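Local coordinates for 11R-lipoxygenase (PDB 3VF1), which probably adds molecular oxygen to polyunsaturated fatty acids at a non-heme iron centre, as lipoxygenases do, and depends on calcium, at residues A[244-249]-A[679-684]; A[584-587]-A[591-594]; A[224-227]-A[231-234]; A[334-339]-A[344-349]. One frame throughout, in Å; residues are numbered along the deposited sequence.

Contact 1: residues A[244-249]-A[679-684]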
loop_
_atom_site.group_PDB
_atom_site.type_symbol
_atom_site.label_atom_id
_atom_site.label_comp_id
_atom_site.label_asym_id
_atom_site.label_seq_id
_atom_site.Cartn_x
_atom_site.Cartn_y
_atom_site.Cartn_z
ATOM N N LEU A 244 -6.303 -4.886 -23.485
ATOM C CA LEU A 244 -6.815 -3.541 -23.722
ATOM C C LEU A 244 -7.780 -3.120 -22.619
ATOM O O LEU A 244 -8.794 -3.783 -22.394
ATOM C CB LEU A 244 -7.532 -3.483 -25.072
ATOM C CG LEU A 244 -8.076 -2.113 -25.481
ATOM C CD1 LEU A 244 -6.960 -1.234 -26.027
ATOM C CD2 LEU A 244 -9.198 -2.259 -26.496
ATOM N N PRO A 245 -7.473 -2.012 -21.926
ATOM C CA PRO A 245 -8.386 -1.510 -20.893
ATOM C C PRO A 245 -9.753 -1.168 -21.472
ATOM O O PRO A 245 -9.835 -0.731 -22.619
ATOM C CB PRO A 245 -7.695 -0.236 -20.398
ATOM C CG PRO A 245 -6.266 -0.397 -20.770
ATOM C CD PRO A 245 -6.261 -1.182 -22.041
ATOM N N HIS A 246 -10.808 -1.365 -20.691
ATOM C CA HIS A 246 -12.150 -1.011 -21.133
ATOM C C HIS A 246 -12.246 0.490 -21.390
ATOM O O HIS A 246 -13.056 0.938 -22.201
ATOM C CB HIS A 246 -13.193 -1.440 -20.098
ATOM C CG HIS A 246 -13.382 -2.922 -20.012
ATOM N ND1 HIS A 246 -12.911 -3.672 -18.956
ATOM C CD2 HIS A 246 -13.982 -3.795 -20.854
ATOM C CE1 HIS A 246 -13.219 -4.943 -19.148
ATOM N NE2 HIS A 246 -13.868 -5.044 -20.294
ATOM N N ALA A 247 -11.410 1.258 -20.697
ATOM C CA ALA A 247 -11.360 2.705 -20.883
ATOM C C ALA A 247 -11.236 3.061 -22.362
ATOM O O ALA A 247 -11.852 4.017 -22.834
ATOM C CB ALA A 247 -10.198 3.296 -20.099
ATOM N N ALA A 248 -10.442 2.285 -23.093
ATOM C CA ALA A 248 -10.238 2.515 -24.519
ATOM C C ALA A 248 -11.566 2.582 -25.274
ATOM O O ALA A 248 -11.664 3.228 -26.319
ATOM C CB ALA A 248 -9.360 1.420 -25.107
ATOM N N GLU A 249 -12.583 1.920 -24.735
ATOM C CA GLU A 249 -13.864 1.786 -25.415
ATOM C C GLU A 249 -14.933 2.733 -24.868
ATOM O O GLU A 249 -15.978 2.912 -25.493
ATOM C CB GLU A 249 -14.357 0.344 -25.287
ATOM C CG GLU A 249 -13.315 -0.702 -25.656
ATOM C CD GLU A 249 -13.653 -2.082 -25.118
ATOM O OE1 GLU A 249 -14.185 -2.169 -23.988
ATOM O OE2 GLU A 249 -13.388 -3.080 -25.824
ATOM N N GLY A 679 -22.460 -10.193 -15.201
ATOM C CA GLY A 679 -23.029 -9.633 -16.412
ATOM C C GLY A 679 -22.541 -8.238 -16.759
ATOM O O GLY A 679 -23.045 -7.622 -17.695
ATOM N N MET A 680 -21.565 -7.734 -16.010
ATOM C CA MET A 680 -21.012 -6.412 -16.275
ATOM C C MET A 680 -19.928 -6.481 -17.341
ATOM O O MET A 680 -19.238 -7.494 -17.477
ATOM C CB MET A 680 -20.426 -5.802 -15.002
ATOM C CG MET A 680 -21.457 -5.415 -13.959
ATOM S SD MET A 680 -20.715 -4.541 -12.570
ATOM C CE MET A 680 -22.178 -4.079 -11.638
ATOM N N VAL A 681 -19.782 -5.397 -18.096
ATOM C CA VAL A 681 -18.730 -5.302 -19.099
ATOM C C VAL A 681 -17.402 -4.981 -18.426
ATOM O O VAL A 681 -16.373 -5.573 -18.743
ATOM C CB VAL A 681 -19.042 -4.214 -20.143
ATOM C CG1 VAL A 681 -17.852 -4.010 -21.069
ATOM C CG2 VAL A 681 -20.287 -4.582 -20.938
ATOM N N SER A 682 -17.439 -4.038 -17.491
ATOM C CA SER A 682 -16.249 -3.645 -16.748
ATOM C C SER A 682 -16.500 -3.748 -15.246
ATOM O O SER A 682 -16.746 -2.742 -14.580
ATOM C CB SER A 682 -15.842 -2.216 -17.113
ATOM O OG SER A 682 -14.632 -1.858 -16.470
ATOM N N PRO A 683 -16.444 -4.973 -14.705
ATOM C CA PRO A 683 -16.681 -5.186 -13.274
ATOM C C PRO A 683 -15.583 -4.581 -12.404
ATOM O O PRO A 683 -14.426 -4.529 -12.819
ATOM C CB PRO A 683 -16.673 -6.711 -13.144
ATOM C CG PRO A 683 -15.855 -7.186 -14.291
ATOM C CD PRO A 683 -16.142 -6.233 -15.406
ATOM N N TYR A 684 -15.951 -4.123 -11.212
ATOM C CA TYR A 684 -14.970 -3.641 -10.250
ATOM C C TYR A 684 -14.418 -4.837 -9.477
ATOM O O TYR A 684 -15.137 -5.474 -8.706
ATOM C CB TYR A 684 -15.598 -2.627 -9.295
ATOM C CG TYR A 684 -14.592 -1.987 -8.367
ATOM C CD1 TYR A 684 -13.817 -0.918 -8.788
ATOM C CD2 TYR A 684 -14.413 -2.457 -7.075
ATOM C CE1 TYR A 684 -12.891 -0.331 -7.947
ATOM C CE2 TYR A 684 -13.492 -1.879 -6.227
ATOM C CZ TYR A 684 -12.734 -0.814 -6.668
ATOM O OH TYR A 684 -11.811 -0.233 -5.827
#

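Contact 2: residues A[584-587]-A[591-594]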
loop_
_atom_site.group_PDB
_atom_site.type_symbol
_atom_site.label_atom_id
_atom_site.label_comp_id
_atom_site.label_asym_id
_atom_site.label_seq_id
_atom_site.Cartn_x
_atom_site.Cartn_y
_atom_site.Cartn_z
ATOM N N ALA A 584 -5.827 -0.403 -15.698
ATOM C CA ALA A 584 -7.168 -0.147 -16.201
ATOM C C ALA A 584 -7.412 1.354 -16.322
ATOM O O ALA A 584 -8.197 1.800 -17.156
ATOM C CB ALA A 584 -8.203 -0.773 -15.280
ATOM N N THR A 585 -6.726 2.128 -15.488
ATOM C CA THR A 585 -6.939 3.570 -15.420
ATOM C C THR A 585 -6.003 4.342 -16.346
ATOM O O THR A 585 -6.429 5.271 -17.032
ATOM C CB THR A 585 -6.756 4.083 -13.977
ATOM O OG1 THR A 585 -7.765 3.512 -13.134
ATOM C CG2 THR A 585 -6.855 5.601 -13.918
ATOM N N TYR A 586 -4.731 3.957 -16.365
ATOM C CA TYR A 586 -3.724 4.687 -17.131
ATOM C C TYR A 586 -3.288 3.954 -18.397
ATOM O O TYR A 586 -2.558 4.510 -19.217
ATOM C CB TYR A 586 -2.501 4.975 -16.259
ATOM C CG TYR A 586 -2.803 5.845 -15.062
ATOM C CD1 TYR A 586 -2.949 7.219 -15.199
ATOM C CD2 TYR A 586 -2.941 5.294 -13.795
ATOM C CE1 TYR A 586 -3.227 8.019 -14.107
ATOM C CE2 TYR A 586 -3.216 6.084 -12.700
ATOM C CZ TYR A 586 -3.357 7.447 -12.861
ATOM O OH TYR A 586 -3.631 8.235 -11.769
ATOM N N GLY A 587 -3.727 2.709 -18.553
ATOM C CA GLY A 587 -3.391 1.932 -19.732
ATOM C C GLY A 587 -3.658 2.731 -20.993
ATOM O O GLY A 587 -2.783 2.885 -21.844
ATOM N N ASN A 591 -7.623 8.462 -20.850
ATOM C CA ASN A 591 -8.574 8.259 -19.761
ATOM C C ASN A 591 -8.117 8.947 -18.479
ATOM O O ASN A 591 -8.931 9.266 -17.612
ATOM C CB ASN A 591 -8.791 6.764 -19.510
ATOM C CG ASN A 591 -9.821 6.498 -18.427
ATOM O OD1 ASN A 591 -11.018 6.711 -18.630
ATOM N ND2 ASN A 591 -9.363 6.021 -17.274
ATOM N N SER A 592 -6.812 9.177 -18.367
ATOM C CA SER A 592 -6.252 9.847 -17.201
ATOM C C SER A 592 -4.848 10.363 -17.514
ATOM O O SER A 592 -3.853 9.735 -17.153
ATOM C CB SER A 592 -6.209 8.887 -16.012
ATOM O OG SER A 592 -6.147 9.594 -14.784
ATOM N N PRO A 593 -4.769 11.519 -18.193
ATOM C CA PRO A 593 -3.495 12.119 -18.608
ATOM C C PRO A 593 -2.559 12.374 -17.431
ATOM O O PRO A 593 -3.016 12.783 -16.363
ATOM C CB PRO A 593 -3.921 13.447 -19.243
ATOM C CG PRO A 593 -5.347 13.257 -19.625
ATOM C CD PRO A 593 -5.925 12.332 -18.606
ATOM N N THR A 594 -1.267 12.139 -17.629
ATOM C CA THR A 594 -0.279 12.342 -16.575
ATOM C C THR A 594 0.357 13.722 -16.669
ATOM O O THR A 594 0.789 14.283 -15.663
ATOM C CB THR A 594 0.832 11.276 -16.631
ATOM O OG1 THR A 594 1.494 11.328 -17.901
ATOM C CG2 THR A 594 0.248 9.888 -16.424
HETATM O O HOH W 1 -6.239 9.193 -11.642
#

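Contact 3: residues A[224-227]-A[231-234]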
loop_
_atom_site.group_PDB
_atom_site.type_symbol
_atom_site.label_atom_id
_atom_site.label_comp_id
_atom_site.label_asym_id
_atom_site.label_seq_id
_atom_site.Cartn_x
_atom_site.Cartn_y
_atom_site.Cartn_z
ATOM N N ASP A 224 7.508 13.047 -30.844
ATOM C CA ASP A 224 6.437 13.463 -31.742
ATOM C C ASP A 224 5.079 13.342 -31.068
ATOM O O ASP A 224 4.917 12.600 -30.099
ATOM C CB ASP A 224 6.439 12.609 -33.011
ATOM C CG ASP A 224 7.727 12.729 -33.794
ATOM O OD1 ASP A 224 8.440 13.740 -33.621
ATOM O OD2 ASP A 224 8.021 11.812 -34.590
ATOM N N ASP A 225 4.105 14.080 -31.587
ATOM C CA ASP A 225 2.726 13.932 -31.152
ATOM C C ASP A 225 2.202 12.588 -31.627
ATOM O O ASP A 225 2.739 11.999 -32.564
ATOM C CB ASP A 225 1.852 15.036 -31.752
ATOM C CG ASP A 225 2.217 16.416 -31.246
ATOM O OD1 ASP A 225 3.276 16.554 -30.599
ATOM O OD2 ASP A 225 1.445 17.364 -31.501
ATOM N N TRP A 226 1.156 12.101 -30.972
ATOM C CA TRP A 226 0.384 10.997 -31.510
ATOM C C TRP A 226 -0.535 11.574 -32.576
ATOM O O TRP A 226 -1.059 12.677 -32.417
ATOM C CB TRP A 226 -0.432 10.316 -30.413
ATOM C CG TRP A 226 0.404 9.593 -29.406
ATOM C CD1 TRP A 226 0.813 10.062 -28.193
ATOM C CD2 TRP A 226 0.937 8.270 -29.527
ATOM N NE1 TRP A 226 1.569 9.112 -27.550
ATOM C CE2 TRP A 226 1.659 8.002 -28.347
ATOM C CE3 TRP A 226 0.874 7.285 -30.518
ATOM C CZ2 TRP A 226 2.312 6.793 -28.131
ATOM C CZ3 TRP A 226 1.524 6.084 -30.300
ATOM C CH2 TRP A 226 2.233 5.848 -29.116
ATOM N N ASP A 227 -0.722 10.840 -33.668
ATOM C CA ASP A 227 -1.527 11.333 -34.778
ATOM C C ASP A 227 -2.973 11.556 -34.347
ATOM O O ASP A 227 -3.581 12.569 -34.691
ATOM C CB ASP A 227 -1.472 10.358 -35.956
ATOM C CG ASP A 227 -0.070 10.193 -36.509
ATOM O OD1 ASP A 227 0.655 11.206 -36.606
ATOM O OD2 ASP A 227 0.308 9.050 -36.840
ATOM N N ASP A 231 -4.628 6.126 -31.383
ATOM C CA ASP A 231 -3.301 5.536 -31.534
ATOM C C ASP A 231 -2.661 5.170 -30.196
ATOM O O ASP A 231 -1.672 4.437 -30.159
ATOM C CB ASP A 231 -2.379 6.476 -32.313
ATOM C CG ASP A 231 -2.664 6.470 -33.805
ATOM O OD1 ASP A 231 -3.287 5.505 -34.294
ATOM O OD2 ASP A 231 -2.257 7.431 -34.490
ATOM N N PHE A 232 -3.216 5.679 -29.102
ATOM C CA PHE A 232 -2.725 5.319 -27.777
ATOM C C PHE A 232 -2.900 3.824 -27.514
ATOM O O PHE A 232 -2.222 3.254 -26.660
ATOM C CB PHE A 232 -3.434 6.133 -26.692
ATOM C CG PHE A 232 -2.857 7.508 -26.494
ATOM C CD1 PHE A 232 -1.632 7.673 -25.867
ATOM C CD2 PHE A 232 -3.539 8.632 -26.926
ATOM C CE1 PHE A 232 -1.096 8.934 -25.681
ATOM C CE2 PHE A 232 -3.009 9.896 -26.740
ATOM C CZ PHE A 232 -1.785 10.047 -26.119
ATOM N N ARG A 233 -3.805 3.193 -28.256
ATOM C CA ARG A 233 -4.036 1.756 -28.131
ATOM C C ARG A 233 -2.822 0.947 -28.589
ATOM O O ARG A 233 -2.739 -0.255 -28.333
ATOM C CB ARG A 233 -5.270 1.345 -28.939
ATOM C CG ARG A 233 -6.572 1.940 -28.424
ATOM C CD ARG A 233 -7.630 2.006 -29.516
ATOM N NE ARG A 233 -8.358 0.749 -29.684
ATOM C CZ ARG A 233 -9.599 0.519 -29.251
ATOM N NH1 ARG A 233 -10.287 1.457 -28.612
ATOM N NH2 ARG A 233 -10.162 -0.662 -29.462
ATOM N N GLN A 234 -1.886 1.606 -29.266
ATOM C CA GLN A 234 -0.671 0.946 -29.729
ATOM C C GLN A 234 0.214 0.523 -28.561
ATOM O O GLN A 234 1.034 -0.385 -28.692
ATOM C CB GLN A 234 0.124 1.872 -30.651
ATOM C CG GLN A 234 -0.559 2.185 -31.970
ATOM C CD GLN A 234 0.260 3.116 -32.841
ATOM O OE1 GLN A 234 1.452 3.318 -32.602
ATOM N NE2 GLN A 234 -0.374 3.691 -33.856
HETATM O O HOH W 2 0.358 8.314 -34.032
#

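Contact 4: residues A[334-339]-A[344-349]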
loop_
_atom_site.group_PDB
_atom_site.type_symbol
_atom_site.label_atom_id
_atom_site.label_comp_id
_atom_site.label_asym_id
_atom_site.label_seq_id
_atom_site.Cartn_x
_atom_site.Cartn_y
_atom_site.Cartn_z
ATOM N N GLY A 334 -14.514 20.434 -10.565
ATOM C CA GLY A 334 -15.481 19.712 -11.365
ATOM C C GLY A 334 -16.780 19.552 -10.606
ATOM O O GLY A 334 -16.775 19.280 -9.409
ATOM N N LEU A 335 -17.897 19.729 -11.300
ATOM C CA LEU A 335 -19.205 19.566 -10.684
ATOM C C LEU A 335 -19.918 18.392 -11.337
ATOM O O LEU A 335 -19.905 18.251 -12.557
ATOM C CB LEU A 335 -20.033 20.841 -10.833
ATOM C CG LEU A 335 -21.186 20.996 -9.841
ATOM C CD1 LEU A 335 -20.655 21.185 -8.426
ATOM C CD2 LEU A 335 -22.083 22.155 -10.238
ATOM N N PHE A 336 -20.534 17.548 -10.516
ATOM C CA PHE A 336 -21.189 16.346 -11.009
ATOM C C PHE A 336 -22.640 16.284 -10.554
ATOM O O PHE A 336 -23.018 16.896 -9.558
ATOM C CB PHE A 336 -20.440 15.100 -10.533
ATOM C CG PHE A 336 -19.013 15.034 -10.999
ATOM C CD1 PHE A 336 -18.048 15.852 -10.435
ATOM C CD2 PHE A 336 -18.633 14.151 -11.994
ATOM C CE1 PHE A 336 -16.734 15.793 -10.859
ATOM C CE2 PHE A 336 -17.319 14.088 -12.421
ATOM C CZ PHE A 336 -16.369 14.912 -11.851
ATOM N N TYR A 337 -23.446 15.538 -11.300
ATOM C CA TYR A 337 -24.863 15.386 -11.004
ATOM C C TYR A 337 -25.197 13.913 -10.825
ATOM O O TYR A 337 -24.749 13.073 -11.600
ATOM C CB TYR A 337 -25.696 15.969 -12.144
ATOM C CG TYR A 337 -27.189 15.959 -11.900
ATOM C CD1 TYR A 337 -27.762 16.802 -10.961
ATOM C CD2 TYR A 337 -28.026 15.124 -12.625
ATOM C CE1 TYR A 337 -29.122 16.808 -10.740
ATOM C CE2 TYR A 337 -29.394 15.122 -12.412
ATOM C CZ TYR A 337 -29.933 15.967 -11.468
ATOM O OH TYR A 337 -31.291 15.977 -11.247
ATOM N N LEU A 338 -25.978 13.602 -9.797
ATOM C CA LEU A 338 -26.418 12.233 -9.559
ATOM C C LEU A 338 -27.705 11.963 -10.328
ATOM O O LEU A 338 -28.782 12.390 -9.923
ATOM C CB LEU A 338 -26.638 11.991 -8.065
ATOM C CG LEU A 338 -27.181 10.612 -7.683
ATOM C CD1 LEU A 338 -26.197 9.514 -8.059
ATOM C CD2 LEU A 338 -27.502 10.563 -6.200
ATOM N N LYS A 339 -27.581 11.255 -11.444
ATOM C CA LYS A 339 -28.726 10.974 -12.301
ATOM C C LYS A 339 -29.741 10.077 -11.603
ATOM O O LYS A 339 -29.452 9.482 -10.567
ATOM C CB LYS A 339 -28.262 10.329 -13.606
ATOM C CG LYS A 339 -27.410 11.245 -14.470
ATOM C CD LYS A 339 -26.810 10.504 -15.657
ATOM C CE LYS A 339 -27.882 9.970 -16.592
ATOM N NZ LYS A 339 -27.290 9.208 -17.727
ATOM N N ILE A 344 -23.369 9.136 -11.987
ATOM C CA ILE A 344 -22.976 10.533 -11.845
ATOM C C ILE A 344 -22.303 11.014 -13.128
ATOM O O ILE A 344 -21.507 10.295 -13.732
ATOM C CB ILE A 344 -22.043 10.779 -10.637
ATOM C CG1 ILE A 344 -20.704 10.062 -10.813
ATOM C CG2 ILE A 344 -22.715 10.333 -9.346
ATOM C CD1 ILE A 344 -19.557 10.777 -10.142
ATOM N N ILE A 345 -22.644 12.226 -13.549
ATOM C CA ILE A 345 -22.068 12.803 -14.756
ATOM C C ILE A 345 -21.488 14.178 -14.468
ATOM O O ILE A 345 -22.007 14.907 -13.627
ATOM C CB ILE A 345 -23.123 12.955 -15.867
ATOM C CG1 ILE A 345 -24.355 13.689 -15.327
ATOM C CG2 ILE A 345 -23.506 11.596 -16.424
ATOM C CD1 ILE A 345 -25.350 14.091 -16.393
ATOM N N PRO A 346 -20.410 14.538 -15.176
ATOM C CA PRO A 346 -19.856 15.890 -15.079
ATOM C C PRO A 346 -20.783 16.886 -15.766
ATOM O O PRO A 346 -21.277 16.597 -16.853
ATOM C CB PRO A 346 -18.536 15.774 -15.840
ATOM C CG PRO A 346 -18.787 14.702 -16.843
ATOM C CD PRO A 346 -19.686 13.715 -16.161
ATOM N N ILE A 347 -21.026 18.033 -15.143
ATOM C CA ILE A 347 -21.910 19.033 -15.731
ATOM C C ILE A 347 -21.262 20.413 -15.839
ATOM O O ILE A 347 -21.802 21.299 -16.495
ATOM C CB ILE A 347 -23.225 19.155 -14.935
ATOM C CG1 ILE A 347 -22.944 19.575 -13.489
ATOM C CG2 ILE A 347 -23.981 17.838 -14.969
ATOM C CD1 ILE A 347 -24.196 19.890 -12.696
ATOM N N ALA A 348 -20.106 20.592 -15.206
ATOM C CA ALA A 348 -19.417 21.879 -15.247
ATOM C C ALA A 348 -17.973 21.740 -14.787
ATOM O O ALA A 348 -17.668 20.929 -13.918
ATOM C CB ALA A 348 -20.150 22.895 -14.386
ATOM N N ILE A 349 -17.087 22.541 -15.375
ATOM C CA ILE A 349 -15.670 22.507 -15.031
ATOM C C ILE A 349 -15.044 23.896 -15.115
ATOM O O ILE A 349 -15.305 24.652 -16.047
ATOM C CB ILE A 349 -14.882 21.567 -15.961
ATOM C CG1 ILE A 349 -15.337 20.119 -15.773
ATOM C CG2 ILE A 349 -13.386 21.687 -15.697
ATOM C CD1 ILE A 349 -14.722 19.154 -16.771
#

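Contact 1: residues A[244-249]-A[679-684]
H246 and S682 bring the two backbones to within 6.6 Å, CA to CA; no hydrogen bond joins the segments, so the meeting rests on the imidazole of H246. The CB of H246 points toward the loop, and with CG set anti to its own carbonyl carbon (chi1 -71°) the ring offers one face to V681 and S682. Over that face sits S682 CB, 4.1 Å from the ring centroid and 27° off the ring normal, a CH-pi contact. The small serine suits the spot because only a methylene has to rest on the ring, while its OG lies 3.5 Å from H246 ND1. On the same face V681 O approaches H246 NE2 to 3.0 Å, but it stands above the ring, where an N-H lying in the ring plane could not point at it, so the closeness is packing and not a hydrogen bond. Toward the CD2 rim, and on the same side of the ring, CG1 of V681 touches H246 CD2 at 3.9 Å, a branched apolar partner for a ring carbon. Within the lipoxygenase domain, residues 679-684 form the loop that follows helix 653-676 and leads toward the C-terminus, whose last residue, I698, is an iron ligand; residues 244-249 run into the short helix 247-250. The latter segment is held in shape by its own turn, with E249 N bonded to H246 O at 2.8 Å. W256 of helix 254-263 touches both H246 and S682, and before and after V681 and S682, M680 and Y684 pack on Y491 of helix 491-514.

Contact 2: residues A[584-587]-A[591-594]
The phenol ring of Y586 carries the methyl CG2 of T585 over the centre of one face, 3.8 Å above the plane, and receives S592 at its edge: S592 O lies near the ring plane, 3.3 Å from Y586 CD1, where aromatic hydrogens carry a slight positive charge. The serine hydroxyl stands off the ring plane, on the side that carries T585 CG2, with S592 OG 3.4 Å from Y586 CE1. The second flat group, the amide of N591, meets T585 O from ND2 at 3.0 Å with an N-H...O angle of 171°; the oxygen lies in the amide plane and the donor falls on one of its lone pairs. The rotamer of T585 serves two purposes: with OG1 beside the backbone N (chi1 -64°), the hydroxyl reaches S265 and S581, and CG2, anti to the backbone N, lies over the ring and beside S592 CB. A chain turn follows helix 582-586 in the lipoxygenase domain and folds back on it here; the side chain of Y586 is about 11 Å from the bound iron. Water 1 joins Y586 OH, at 2.8 Å, to S592 OG, which also bonds T384 of helix 369-410. A leucine in place of Y586 would probably leave this water without one of its mates and the carbonyl of S592 without its aromatic edge. N591 is likewise fully engaged, since ND2 also bonds Q260 and OD1 accepts from W256. Asparagine suits the place because one amide both donates and accepts; in this buried setting, such pairing meets the polar demand of a backbone carbonyl and of its own two ends.

Contact 3: residues A[224-227]-A[231-234]
W226 lays its indole against the ring of F232, the five-membered ring and the phenyl having centroids 4.1 Å apart and planes at 43°, an inclined pairing that is neither stack nor T-shape. It closes a short turn, in which the loop 224-227 folds back on the 3-10 segment 231-234 in the connection between helices 208-213 and 247-250. F232 CE1 comes over a face of the indole, 3.3 Å from W226 NE1, and the large flat surface of tryptophan lets one residue also reach D231 in the 3-10 segment: CE3 touches D231 CB at 3.8 Å. At the far rim Q234, its chain extended past CG, brings OE1 into the indole plane near CZ3, with its amide turned 80° from the ring. The bond from Q234 N to D231 O helps keep these two residues in place beside the ring. Both rings also touch M613 of helix 609-615 and A622 of helix 619-632. Replacing W226 by an alanine is likely to take from F232 one of its ring partners and open a gap between the turn and those helices. The outer end is acidic and more open: D227 OD2 and D231 OD2 lie 3.8 Å apart, like charges that probably raise the proton affinity of each other. Water 2 mediates between the segments, accepting from D227 N at 2.8 Å and donating to D231 OD2 at 2.8 Å.

Contact 4: residues A[334-339]-A[344-349]
F336 starts across from the opposite strand at CB, 3.5 Å from I345 O, and its CG remains near that same oxygen. With CG anti to the carbonyl carbon (chi1 -60°), the ring swings along the strand: CD2 meets I344 CD1 at 4.0 Å and lies close to P346 N, while farther out CE2 rests on P346 CB at 4.0 Å. The other rim of the ring, at CE1, runs beside G334, where a CB would crowd it, which probably explains the glycine. Beyond the hairpin, F261 meets the phenyl edge-to-face. Strands 333-338 and 344-350 form this antiparallel beta hairpin, broken in register by a classic beta bulge in which I347 and A348 both face L335. There I347 N gives its hydrogen to L335 O at 2.8 Å, and L335 N to A348 O at 2.9 Å. P346 suits its place because, opposite F336 in a non-hydrogen-bonded pair, it is asked for no N-H by this partner strand. I347, in the bulge, touches Y337 CB with CG2 at 3.8 Å, while the hydroxyl of Y337 bonds D292. At the turn end K339 lays its CD against I345 CG2, 3.6 Å away.

Contacts 1 and 2 adjoin, their centres 13 Å apart: A247 CB packs on N591 CG at 3.6 Å, and P245 CG on G587 CA at 3.8 Å, so the C-terminal loop and the turn after helix 582-586 meet through residues 244-249. R233 of contact 3 packs on contact 1, its NH1 3.2 Å from A248 O, while contact 3 comes within about 5 Å, nearest atoms, of contact 2. Contact 4 stands apart, about 11 Å from contact 2 between nearest atoms, but helix 254-263 touches contacts 1, 2 and 4. Contact 2 lies nearest the iron site: the Y586 side chain is about 8 Å from that of H392, a metal ligand.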